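Local coordinates for protein 2-methyl-aconitate isomerase (Shewanella oneidensis, PDB 5K87) that catalyses the cis-trans isomerisation of 2-methyl-aconitate in the 2-methylcitrate cycle of propionate breakdown, by base-catalysed proton abstraction coupled to rotation about a carbon-carbon bond, at residues A[12-17]-A[27-32]; A[180-185]-A[377-382]; A[309-314]-A[356-361]. The protein carries 1 engineered substitution. One frame throughout, in Å; residues are numbered along the deposited sequence. Where two conformers were deposited one is given.

Contact 1: A[12-17]-A[27-32]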
loop_
_atom_site.group_PDB
_atom_site.type_symbol
_atom_site.label_atom_id
_atom_site.label_comp_id
_atom_site.label_asym_id
_atom_site.label_seq_id
_atom_site.Cartn_x
_atom_site.Cartn_y
_atom_site.Cartn_z
ATOM N N ILE A 12 -6.954 1.554 -21.832
ATOM C CA ILE A 12 -5.707 1.602 -22.587
ATOM C C ILE A 12 -4.600 0.904 -21.802
ATOM O O ILE A 12 -4.688 0.751 -20.579
ATOM C CB ILE A 12 -5.297 3.046 -22.945
ATOM C CG1 ILE A 12 -4.993 3.862 -21.689
ATOM C CG2 ILE A 12 -6.386 3.712 -23.768
ATOM C CD1 ILE A 12 -4.063 5.035 -21.930
ATOM N N LYS A 13 -3.578 0.464 -22.526
ATOM C CA LYS A 13 -2.409 -0.182 -21.946
ATOM C C LYS A 13 -1.188 0.690 -22.196
ATOM O O LYS A 13 -0.995 1.193 -23.308
ATOM C CB LYS A 13 -2.180 -1.559 -22.574
ATOM C CG LYS A 13 -3.330 -2.530 -22.396
ATOM C CD LYS A 13 -3.001 -3.893 -23.010
ATOM C CE LYS A 13 -4.187 -4.842 -22.916
ATOM N N VAL A 14 -0.384 0.890 -21.157
ATOM C CA VAL A 14 0.842 1.671 -21.261
ATOM C C VAL A 14 1.985 0.832 -20.705
ATOM O O VAL A 14 1.909 0.343 -19.583
ATOM C CB VAL A 14 0.728 2.997 -20.481
ATOM C CG1 VAL A 14 2.010 3.825 -20.640
ATOM C CG2 VAL A 14 -0.494 3.794 -20.934
ATOM N N ALA A 15 3.033 0.644 -21.497
ATOM C CA ALA A 15 4.193 -0.102 -21.025
ATOM C C ALA A 15 4.802 0.579 -19.800
ATOM O O ALA A 15 5.014 1.798 -19.809
ATOM C CB ALA A 15 5.231 -0.229 -22.130
ATOM N N ALA A 16 5.069 -0.201 -18.757
ATOM C CA ALA A 16 5.577 0.343 -17.511
ATOM C C ALA A 16 6.279 -0.723 -16.699
ATOM O O ALA A 16 6.074 -1.933 -16.902
ATOM C CB ALA A 16 4.438 0.962 -16.703
ATOM N N THR A 17 7.099 -0.268 -15.757
ATOM C CA THR A 17 7.772 -1.167 -14.838
ATOM C C THR A 17 7.561 -0.650 -13.422
ATOM O O THR A 17 7.796 0.534 -13.145
ATOM C CB THR A 17 9.273 -1.228 -15.132
ATOM O OG1 THR A 17 9.473 -1.586 -16.504
ATOM C CG2 THR A 17 9.938 -2.263 -14.258
ATOM N N VAL A 27 6.145 3.657 -10.145
ATOM C CA VAL A 27 5.850 3.202 -11.493
ATOM C C VAL A 27 6.699 4.010 -12.467
ATOM O O VAL A 27 6.660 5.252 -12.470
ATOM C CB VAL A 27 4.351 3.352 -11.836
ATOM C CG1 VAL A 27 4.085 2.772 -13.212
ATOM C CG2 VAL A 27 3.478 2.681 -10.782
ATOM N N PHE A 28 7.472 3.292 -13.279
ATOM C CA PHE A 28 8.457 3.858 -14.198
ATOM C C PHE A 28 8.008 3.726 -15.641
ATOM O O PHE A 28 7.535 2.659 -16.055
ATOM C CB PHE A 28 9.776 3.096 -14.064
ATOM C CG PHE A 28 10.521 3.391 -12.795
ATOM C CD1 PHE A 28 10.014 2.990 -11.575
ATOM C CD2 PHE A 28 11.732 4.066 -12.823
ATOM C CE1 PHE A 28 10.688 3.276 -10.397
ATOM C CE2 PHE A 28 12.425 4.345 -11.642
ATOM C CZ PHE A 28 11.892 3.954 -10.438
ATOM N N PHE A 29 8.177 4.796 -16.410
ATOM C CA PHE A 29 7.831 4.831 -17.824
ATOM C C PHE A 29 8.988 5.372 -18.641
ATOM O O PHE A 29 9.648 6.347 -18.241
ATOM C CB PHE A 29 6.669 5.796 -18.075
ATOM C CG PHE A 29 5.423 5.501 -17.289
ATOM C CD1 PHE A 29 4.430 4.693 -17.814
ATOM C CD2 PHE A 29 5.233 6.065 -16.039
ATOM C CE1 PHE A 29 3.273 4.445 -17.092
ATOM C CE2 PHE A 29 4.079 5.815 -15.317
ATOM C CZ PHE A 29 3.101 5.007 -15.848
ATOM N N ARG A 30 9.204 4.783 -19.812
ATOM C CA ARG A 30 9.984 5.438 -20.852
ATOM C C ARG A 30 9.083 6.460 -21.498
ATOM O O ARG A 30 7.920 6.163 -21.791
ATOM C CB ARG A 30 10.351 4.461 -21.961
ATOM C CG ARG A 30 11.459 3.483 -21.703
ATOM C CD ARG A 30 12.003 2.938 -23.042
ATOM N NE ARG A 30 10.924 2.426 -23.885
ATOM C CZ ARG A 30 11.092 1.838 -25.065
ATOM N NH1 ARG A 30 12.312 1.676 -25.564
ATOM N NH2 ARG A 30 10.034 1.410 -25.743
ATOM N N LEU A 31 9.616 7.646 -21.749
ATOM C CA LEU A 31 8.848 8.714 -22.372
ATOM C C LEU A 31 8.137 8.251 -23.644
ATOM O O LEU A 31 6.948 8.507 -23.830
ATOM C CB LEU A 31 9.768 9.892 -22.679
ATOM C CG LEU A 31 9.139 11.074 -23.411
ATOM C CD1 LEU A 31 8.082 11.742 -22.543
ATOM C CD2 LEU A 31 10.212 12.073 -23.800
ATOM N N GLN A 32 8.859 7.543 -24.501
ATOM C CA GLN A 32 8.297 7.115 -25.782
ATOM C C GLN A 32 7.154 6.100 -25.667
ATOM O O GLN A 32 6.420 5.878 -26.633
ATOM C CB GLN A 32 9.389 6.576 -26.709
ATOM C CG GLN A 32 9.924 5.222 -26.298
ATOM C CD GLN A 32 11.212 4.860 -27.005
ATOM O OE1 GLN A 32 11.195 4.270 -28.082
ATOM N NE2 GLN A 32 12.341 5.207 -26.393
HETATM O O HOH W 1 7.717 2.296 -20.175
#

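Contact 2: A[180-185]-A[377-382]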
loop_
_atom_site.group_PDB
_atom_site.type_symbol
_atom_site.label_atom_id
_atom_site.label_comp_id
_atom_site.label_asym_id
_atom_site.label_seq_id
_atom_site.Cartn_x
_atom_site.Cartn_y
_atom_site.Cartn_z
ATOM N N GLN A 180 25.663 2.198 -5.534
ATOM C CA GLN A 180 26.176 3.439 -4.985
ATOM C C GLN A 180 25.694 4.625 -5.814
ATOM O O GLN A 180 25.751 4.609 -7.051
ATOM C CB GLN A 180 27.702 3.365 -4.898
ATOM C CG GLN A 180 28.155 2.196 -4.028
ATOM C CD GLN A 180 29.654 2.055 -3.924
ATOM O OE1 GLN A 180 30.401 2.629 -4.715
ATOM N NE2 GLN A 180 30.104 1.279 -2.940
ATOM N N ILE A 181 25.212 5.649 -5.109
ATOM C CA ILE A 181 24.670 6.852 -5.732
ATOM C C ILE A 181 25.495 8.068 -5.339
ATOM O O ILE A 181 25.991 8.138 -4.217
ATOM C CB ILE A 181 23.220 7.098 -5.272
ATOM C CG1 ILE A 181 22.383 5.837 -5.459
ATOM C CG2 ILE A 181 22.605 8.268 -6.027
ATOM C CD1 ILE A 181 22.280 5.401 -6.885
ATOM N N GLU A 182 25.647 9.021 -6.256
ATOM C CA GLU A 182 26.387 10.245 -5.953
ATOM C C GLU A 182 25.642 11.463 -6.464
ATOM O O GLU A 182 25.454 11.624 -7.678
ATOM C CB GLU A 182 27.759 10.223 -6.615
ATOM C CG GLU A 182 28.567 8.989 -6.289
ATOM C CD GLU A 182 29.907 8.978 -6.972
ATOM O OE1 GLU A 182 30.603 7.947 -6.885
ATOM O OE2 GLU A 182 30.265 10.006 -7.587
ATOM N N PHE A 183 25.263 12.335 -5.536
ATOM C CA PHE A 183 24.547 13.554 -5.854
ATOM C C PHE A 183 25.588 14.647 -6.014
ATOM O O PHE A 183 26.151 15.133 -5.019
ATOM C CB PHE A 183 23.583 13.901 -4.721
ATOM C CG PHE A 183 22.491 12.875 -4.512
ATOM C CD1 PHE A 183 22.755 11.669 -3.872
ATOM C CD2 PHE A 183 21.195 13.130 -4.932
ATOM C CE1 PHE A 183 21.737 10.734 -3.668
ATOM C CE2 PHE A 183 20.178 12.199 -4.737
ATOM C CZ PHE A 183 20.448 11.004 -4.104
ATOM N N MET A 184 25.869 15.028 -7.256
ATOM C CA MET A 184 26.914 16.013 -7.527
ATOM C C MET A 184 26.433 17.428 -7.237
ATOM O O MET A 184 25.289 17.781 -7.537
ATOM C CB MET A 184 27.353 15.923 -8.986
ATOM C CG MET A 184 27.817 14.545 -9.417
ATOM S SD MET A 184 29.148 13.851 -8.416
ATOM C CE MET A 184 30.451 15.046 -8.699
ATOM N N ASN A 185 27.318 18.236 -6.650
ATOM C CA ASN A 185 27.057 19.662 -6.426
ATOM C C ASN A 185 25.636 19.926 -5.912
ATOM O O ASN A 185 24.864 20.644 -6.548
ATOM C CB ASN A 185 27.321 20.439 -7.723
ATOM C CG ASN A 185 27.186 21.942 -7.555
ATOM O OD1 ASN A 185 27.540 22.499 -6.515
ATOM N ND2 ASN A 185 26.660 22.607 -8.581
ATOM N N VAL A 377 30.101 22.184 -1.477
ATOM C CA VAL A 377 29.928 20.747 -1.330
ATOM C C VAL A 377 29.996 20.086 -2.694
ATOM O O VAL A 377 29.141 20.296 -3.554
ATOM C CB VAL A 377 28.628 20.381 -0.601
ATOM C CG1 VAL A 377 28.474 18.869 -0.537
ATOM C CG2 VAL A 377 28.641 20.968 0.801
ATOM N N ILE A 378 31.040 19.302 -2.890
ATOM C CA ILE A 378 31.327 18.705 -4.181
ATOM C C ILE A 378 30.313 17.621 -4.544
ATOM O O ILE A 378 29.859 17.536 -5.689
ATOM C CB ILE A 378 32.750 18.123 -4.180
ATOM C CG1 ILE A 378 33.774 19.251 -4.010
ATOM C CG2 ILE A 378 33.016 17.338 -5.455
ATOM C CD1 ILE A 378 35.202 18.777 -3.889
ATOM N N LYS A 379 29.972 16.795 -3.564
ATOM C CA LYS A 379 29.049 15.694 -3.787
ATOM C C LYS A 379 28.592 15.132 -2.458
ATOM O O LYS A 379 29.248 15.317 -1.422
ATOM C CB LYS A 379 29.701 14.584 -4.616
ATOM C CG LYS A 379 30.852 13.895 -3.911
ATOM C CD LYS A 379 31.278 12.615 -4.627
ATOM C CE LYS A 379 32.003 12.905 -5.926
ATOM N NZ LYS A 379 32.524 11.654 -6.559
ATOM N N ALA A 380 27.448 14.461 -2.497
ATOM C CA ALA A 380 26.974 13.655 -1.384
ATOM C C ALA A 380 26.757 12.241 -1.894
ATOM O O ALA A 380 26.273 12.042 -3.013
ATOM C CB ALA A 380 25.693 14.218 -0.822
ATOM N N ILE A 381 27.126 11.255 -1.090
ATOM C CA ILE A 381 27.074 9.868 -1.537
ATOM C C ILE A 381 26.356 8.981 -0.538
ATOM O O ILE A 381 26.372 9.233 0.672
ATOM C CB ILE A 381 28.487 9.303 -1.784
ATOM C CG1 ILE A 381 29.238 9.129 -0.470
ATOM C CG2 ILE A 381 29.277 10.208 -2.722
ATOM C CD1 ILE A 381 30.534 8.367 -0.612
ATOM N N MET A 382 25.685 7.956 -1.056
ATOM C CA MET A 382 25.087 6.937 -0.212
ATOM C C MET A 382 24.897 5.689 -1.064
ATOM O O MET A 382 24.995 5.744 -2.286
ATOM C CB MET A 382 23.746 7.416 0.349
ATOM C CG MET A 382 22.678 7.579 -0.715
ATOM S SD MET A 382 21.109 8.255 -0.136
ATOM C CE MET A 382 21.575 9.960 0.109
HETATM O O HOH W 2 27.033 21.889 -3.764
#

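Contact 3: A[309-314]-A[356-361]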
loop_
_atom_site.group_PDB
_atom_site.type_symbol
_atom_site.label_atom_id
_atom_site.label_comp_id
_atom_site.label_asym_id
_atom_site.label_seq_id
_atom_site.Cartn_x
_atom_site.Cartn_y
_atom_site.Cartn_z
ATOM N N LEU A 309 20.329 11.448 15.421
ATOM C CA LEU A 309 19.003 10.968 15.049
ATOM C C LEU A 309 18.339 12.004 14.168
ATOM O O LEU A 309 18.427 13.206 14.435
ATOM C CB LEU A 309 18.149 10.786 16.294
ATOM C CG LEU A 309 18.741 9.847 17.339
ATOM C CD1 LEU A 309 17.766 9.687 18.485
ATOM C CD2 LEU A 309 19.107 8.500 16.743
ATOM N N VAL A 310 17.670 11.546 13.108
ATOM C CA VAL A 310 16.857 12.434 12.289
ATOM C C VAL A 310 15.545 11.762 11.936
ATOM O O VAL A 310 15.525 10.609 11.495
ATOM C CB VAL A 310 17.556 12.853 10.973
ATOM C CG1 VAL A 310 16.741 13.947 10.284
ATOM C CG2 VAL A 310 18.991 13.333 11.218
ATOM N N ARG A 311 14.456 12.493 12.139
ATOM C CA ARG A 311 13.124 12.077 11.711
ATOM C C ARG A 311 12.637 13.136 10.741
ATOM O O ARG A 311 12.853 14.324 10.971
ATOM C CB ARG A 311 12.190 12.016 12.911
ATOM C CG ARG A 311 12.001 10.629 13.492
ATOM C CD ARG A 311 13.291 9.963 13.931
ATOM N NE ARG A 311 12.985 8.737 14.658
ATOM C CZ ARG A 311 13.865 7.782 14.945
ATOM N NH1 ARG A 311 15.137 7.896 14.588
ATOM N NH2 ARG A 311 13.466 6.717 15.610
ATOM N N ALA A 312 11.978 12.740 9.658
ATOM C CA ALA A 312 11.478 13.723 8.704
ATOM C C ALA A 312 10.027 13.465 8.364
ATOM O O ALA A 312 9.550 12.328 8.453
ATOM C CB ALA A 312 12.314 13.717 7.441
ATOM N N LEU A 313 9.322 14.520 7.976
ATOM C CA LEU A 313 7.970 14.377 7.455
ATOM C C LEU A 313 7.974 14.495 5.949
ATOM O O LEU A 313 8.801 15.198 5.372
ATOM C CB LEU A 313 7.034 15.447 8.038
ATOM C CG LEU A 313 6.499 15.176 9.441
ATOM C CD1 LEU A 313 7.543 15.529 10.493
ATOM C CD2 LEU A 313 5.204 15.951 9.673
ATOM N N SER A 314 7.047 13.792 5.316
ATOM C CA SER A 314 6.831 13.961 3.887
ATOM C C SER A 314 5.341 13.946 3.632
ATOM O O SER A 314 4.636 13.050 4.093
ATOM C CB SER A 314 7.524 12.862 3.089
ATOM O OG SER A 314 7.493 13.154 1.699
ATOM N N GLY A 356 20.234 7.838 12.624
ATOM C CA GLY A 356 19.158 6.928 12.941
ATOM C C GLY A 356 17.808 7.515 12.583
ATOM O O GLY A 356 17.449 8.601 13.035
ATOM N N HIS A 357 17.064 6.766 11.773
ATOM C CA HIS A 357 15.706 7.107 11.369
ATOM C C HIS A 357 14.757 6.009 11.898
ATOM O O HIS A 357 15.207 5.073 12.559
ATOM C CB HIS A 357 15.641 7.281 9.841
ATOM C CG HIS A 357 16.107 6.094 9.062
ATOM N ND1 HIS A 357 15.368 4.933 8.941
ATOM C CD2 HIS A 357 17.232 5.905 8.331
ATOM C CE1 HIS A 357 16.026 4.082 8.175
ATOM N NE2 HIS A 357 17.158 4.644 7.791
ATOM N N PRO A 358 13.437 6.122 11.661
ATOM C CA PRO A 358 12.561 5.132 12.303
ATOM C C PRO A 358 12.829 3.675 11.941
ATOM O O PRO A 358 12.556 2.808 12.765
ATOM C CB PRO A 358 11.167 5.573 11.854
ATOM C CG PRO A 358 11.300 7.050 11.752
ATOM C CD PRO A 358 12.653 7.240 11.108
ATOM N N SER A 359 13.369 3.408 10.758
ATOM C CA SER A 359 13.588 2.028 10.327
ATOM C C SER A 359 14.999 1.497 10.583
ATOM O O SER A 359 15.288 0.351 10.235
ATOM C CB SER A 359 13.255 1.870 8.836
ATOM O OG SER A 359 11.858 1.950 8.615
ATOM N N GLY A 360 15.869 2.310 11.180
ATOM C CA GLY A 360 17.252 1.907 11.380
ATOM C C GLY A 360 18.201 3.032 11.043
ATOM O O GLY A 360 17.963 4.182 11.417
ATOM N N THR A 361 19.278 2.724 10.336
ATOM C CA THR A 361 20.302 3.737 10.109
ATOM C C THR A 361 20.604 3.920 8.628
ATOM O O THR A 361 20.275 3.066 7.807
ATOM C CB THR A 361 21.610 3.421 10.865
ATOM O OG1 THR A 361 22.296 2.353 10.207
ATOM C CG2 THR A 361 21.324 3.024 12.302
#

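Contact 1: A[12-17]-A[27-32]
The ring of F29 is the bump here, and V14 and A16 shape the hollow that takes its CD1-CE1 corner. CE1 sits 3.7 Å from CB of A16 and 3.8 Å from CG1 of V14, while CD1 comes up against the carbonyl O of A15. V14 stands roughly perpendicular to the F29 side chain, with the valine's CG1 anti to its backbone N (chi1 -178°) and beside its own carbonyl carbon. A16 CB also meets CG1 of V27, at 3.9 Å, so the methyl sits between the ring and V27. An alanine in place of F29 would probably leave V14 CG1 and A16 CB facing a gap where the ring had been. Within these two segments the one bridge is T17 with F28, an antiparallel hydrogen-bonded pair: T17 N to F28 O is 3.0 Å and F28 N to T17 O is 2.8 Å. Beyond it the strands splay apart, their short axes at 126°, and a water bridges the widening fork, donating to A15 O and accepting from R30 N. These are the two arms of the hairpin 12-21/24-30. Helix 43-53 adds L49 against F29 and I53 against V27, helix 113-122 packs on T17 and F28, and strand 393-396 pairs along the other edge of 12-17 while E75 and V77 bond to V27.

Contact 2: A[180-185]-A[377-382]
K379 lays its aliphatic chain beside M184, CE against the methionine's CE at 3.8 Å, and carries its amine on to E182. The bend at chi3 (72°) turns CE aside, and NZ meets E182 OE2 at 3.0 Å in a salt bridge, approaching from above the carboxylate plane. The other carboxylate oxygen, OE1, is bonded to H153 on the next strand, so the glutamate has a partner at each oxygen; its CG rests on I381 CG2. The face bearing F183, A380 and M382 is buried and apolar. There the ring of F183 puts its edge to A380 O, and M382, bent at chi3, brings CE to 3.9 Å from F183 CE1. Five backbone bonds join the strands, the shortest from F183 N to A380 O at 2.7 Å. The series ends at N185 N, which reaches I378 O from above the carbonyl plane, and a water joins N185 OD1 to V377 O. The four bridges are antiparallel, I181-M382 and F183-A380 hydrogen-bonded and E182-I381 and M184-K379 not; regularity is lost at N185 and I378. The pairing joins sequence-distant strands 179-184 and 374-391 in a fold of the diaminopimelate epimerase clan; its apolar face packs on helix 324-334, near substrate-binding G324.

Contact 3: A[309-314]-A[356-361]
R311 holds CG at a chi1 of -98°, away from the staggered positions, and bends again at chi2 (58°), and its side chain runs across P358 and on to the carbonyl of G356. The arginine and the proline run antiparallel alongside each other, NE lying 3.8 Å from P358 CG. The guanidinium then covers the peptide between H357 and P358: P358 N sits over its centre, and H357 C, 3.3 Å above the plane, is displaced to the periphery. At the edge of the group, in its plane, G356 O accepts a weak bond from NH1 at 2.9 Å. That same oxygen also takes a good, straighter backbone bond from V310 N at 3.0 Å. L309 and G356 form a parallel bridge, and a side chain at G356 would press tightly on L309 CD2. Just beyond, the chain reverses in a type I turn from H357 to G360, the tip of the beta hairpin of strands 352-357 and 360-371. S359 N bonds to H357 ND1 at 3.1 Å inside it, while G360 O lies over the centre of one imidazole face. E240 O receives R311 NE, and Y293 makes a cation-pi contact with the same arginine. Strand 308-314 is flanked by antiparallel strand 283-288 and parallel strand 352-357; at its far end S314 binds substrate and its OG is bonded to K283, another substrate-binding residue.

In the fold
From the N terminus, contact 1 comes first and closes the shortest loop, a hairpin with nine residues between its segments. It is complete before contact 2 opens at 180-185, a strand that waits for its partner at 377-382, 192 residues later. Contact 3 is nested inside that long loop: 309-314 meets 356-361 after 41 intervening residues, and strand 360-371 then leads into strand 374-391 of contact 2. That last strand also pairs with strand 12-21, so it connects the surroundings of all three contacts. Contacts 1 and 3 lie on opposite sides of the chain's centre, their own centres about 32 Å apart, and none of the three touches another.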